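Local coordinates for protein iron transport multicopper oxidase FET3 (Saccharomyces cerevisiae, PDB 1ZPU) that oxidises ferrous to ferric iron with four copper ions, reducing oxygen to water, so that the iron can be taken up by the yeast cell, at residues 143-147 with 148-152. Residues are numbered along the deposited sequence; the frame is centred on the assembly and turned at random.
Sequences YHDLV and TDLTK
Leu-150, in the first turn of a helix, reaches back to Tyr-143 and Asp-145 in the loop that leads into it, and its side chain can be followed atom by atom. Leu-150 CB lies 3.8 Å from Val-147 O. CG, placed anti to the carbonyl carbon (chi1 -61°), comes near Leu-146 O and Asp-145 CB, and there the chain forks. Leu-150 CD2 lies 3.8 Å from Asp-145 CB. Leu-150 CD1 passes Asp-145 O and meets the Tyr-143 ring obliquely, nearest Tyr-143 CD2 at 3.4 Å. The far end of that ring belongs to other partners: Tyr-143 OH is hydrogen-bonded to Pro-165 O and Trp-467 NE1. The segment is the connection between strand 133-142 and helix 147-154 in the second cupredoxin-like domain of this multicopper oxidase. Val-147 and Leu-150 both pack on Trp-467 of helix 466-470, which also carries the type 1 copper ligand His-468. Leu-146 occupies the N-cap position, and its O takes the i+4 bond from Leu-150 N at 3.2 Å, with a weak second bond from Asp-149 N. One residue on, Val-147 O is gripped twice by Thr-151: the amide N arrives almost straight along the carbonyl direction (C=O...N 171°), and OG1, 2.7 Å from Val-147 O, donates from above the carbonyl plane. That hydroxyl sits beside its own backbone N (chi1 -58°), which turns it back toward the preceding turn, and Val-147 CG1 lies 3.8 Å from Thr-151 OG1.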
loop_
_atom_site.group_PDB
_atom_site.type_symbol
_atom_site.label_atom_id
_atom_site.label_comp_id
_atom_site.label_asym_id
_atom_site.label_seq_id
_atom_site.Cartn_x
_atom_site.Cartn_y
_atom_site.Cartn_z
ATOM N N TYR A 143 11.897 0.625 12.917
ATOM C CA TYR A 143 12.450 -0.522 13.650
ATOM C C TYR A 143 13.939 -0.353 13.794
ATOM O O TYR A 143 14.575 0.290 12.967
ATOM C CB TYR A 143 12.162 -1.843 12.920
ATOM C CG TYR A 143 10.719 -2.305 13.001
ATOM C CD1 TYR A 143 9.760 -1.791 12.145
ATOM C CD2 TYR A 143 10.318 -3.248 13.936
ATOM C CE1 TYR A 143 8.439 -2.198 12.208
ATOM C CE2 TYR A 143 8.989 -3.669 14.011
ATOM C CZ TYR A 143 8.059 -3.132 13.138
ATOM O OH TYR A 143 6.744 -3.528 13.179
ATOM N N HIS A 144 14.492 -0.936 14.850
ATOM C CA HIS A 144 15.930 -0.908 15.100
ATOM C C HIS A 144 16.647 -2.103 14.518
ATOM O O HIS A 144 17.865 -2.119 14.431
ATOM C CB HIS A 144 16.169 -0.865 16.593
ATOM C CG HIS A 144 15.988 0.495 17.171
ATOM N ND1 HIS A 144 16.516 0.864 18.392
ATOM C CD2 HIS A 144 15.378 1.594 16.670
ATOM C CE1 HIS A 144 16.216 2.129 18.626
ATOM N NE2 HIS A 144 15.524 2.590 17.599
ATOM N N ASP A 145 15.888 -3.121 14.149
ATOM C CA ASP A 145 16.438 -4.274 13.488
ATOM C C ASP A 145 15.904 -4.330 12.069
ATOM O O ASP A 145 14.779 -3.915 11.808
ATOM C CB ASP A 145 16.064 -5.545 14.250
ATOM C CG ASP A 145 16.648 -5.578 15.667
ATOM O OD1 ASP A 145 17.761 -6.150 15.870
ATOM O OD2 ASP A 145 15.987 -5.029 16.579
ATOM N N LEU A 146 16.717 -4.847 11.157
ATOM C CA LEU A 146 16.318 -5.045 9.770
ATOM C C LEU A 146 15.220 -6.086 9.670
ATOM O O LEU A 146 15.114 -6.982 10.504
ATOM C CB LEU A 146 17.504 -5.509 8.937
ATOM C CG LEU A 146 18.725 -4.607 8.805
ATOM C CD1 LEU A 146 19.668 -4.772 10.005
ATOM C CD2 LEU A 146 19.423 -5.022 7.547
ATOM N N VAL A 147 14.405 -5.974 8.629
ATOM C CA VAL A 147 13.293 -6.884 8.447
ATOM C C VAL A 147 13.764 -8.330 8.299
ATOM O O VAL A 147 13.185 -9.229 8.892
ATOM C CB VAL A 147 12.418 -6.419 7.314
ATOM C CG1 VAL A 147 11.248 -7.332 7.139
ATOM C CG2 VAL A 147 11.922 -5.068 7.655
ATOM N N THR A 148 14.843 -8.537 7.557
ATOM C CA THR A 148 15.424 -9.862 7.408
ATOM C C THR A 148 15.596 -10.587 8.746
ATOM O O THR A 148 15.233 -11.770 8.865
ATOM C CB THR A 148 16.727 -9.792 6.570
ATOM O OG1 THR A 148 16.384 -9.976 5.189
ATOM C CG2 THR A 148 17.776 -10.847 7.000
ATOM N N ASP A 149 16.106 -9.862 9.746
ATOM C CA ASP A 149 16.324 -10.410 11.088
ATOM C C ASP A 149 15.045 -10.650 11.899
ATOM O O ASP A 149 14.903 -11.694 12.560
ATOM C CB ASP A 149 17.325 -9.545 11.839
ATOM C CG ASP A 149 18.722 -9.677 11.270
ATOM O OD1 ASP A 149 19.043 -10.781 10.769
ATOM O OD2 ASP A 149 19.497 -8.697 11.311
ATOM N N LEU A 150 14.113 -9.702 11.822
ATOM C CA LEU A 150 12.833 -9.840 12.498
ATOM C C LEU A 150 12.030 -11.018 11.956
ATOM O O LEU A 150 11.407 -11.749 12.728
ATOM C CB LEU A 150 12.021 -8.542 12.428
ATOM C CG LEU A 150 12.669 -7.316 13.083
ATOM C CD1 LEU A 150 11.899 -6.071 12.797
ATOM C CD2 LEU A 150 12.854 -7.523 14.581
ATOM N N THR A 151 12.072 -11.206 10.640
ATOM C CA THR A 151 11.366 -12.290 9.964
ATOM C C THR A 151 11.707 -13.666 10.537
ATOM O O THR A 151 10.858 -14.554 10.571
ATOM C CB THR A 151 11.713 -12.289 8.466
ATOM O OG1 THR A 151 11.366 -11.018 7.907
ATOM C CG2 THR A 151 10.970 -13.397 7.711
ATOM N N LYS A 152 12.949 -13.833 10.985
ATOM C CA LYS A 152 13.421 -15.108 11.508
ATOM C C LYS A 152 12.631 -15.529 12.729
ATOM O O LYS A 152 12.321 -16.712 12.899
ATOM C CB LYS A 152 14.901 -15.032 11.874
ATOM C CG LYS A 152 15.830 -14.959 10.699
ATOM C CD LYS A 152 17.190 -14.506 11.163
ATOM C CE LYS A 152 18.073 -14.114 9.993
ATOM N NZ LYS A 152 19.502 -14.135 10.439
#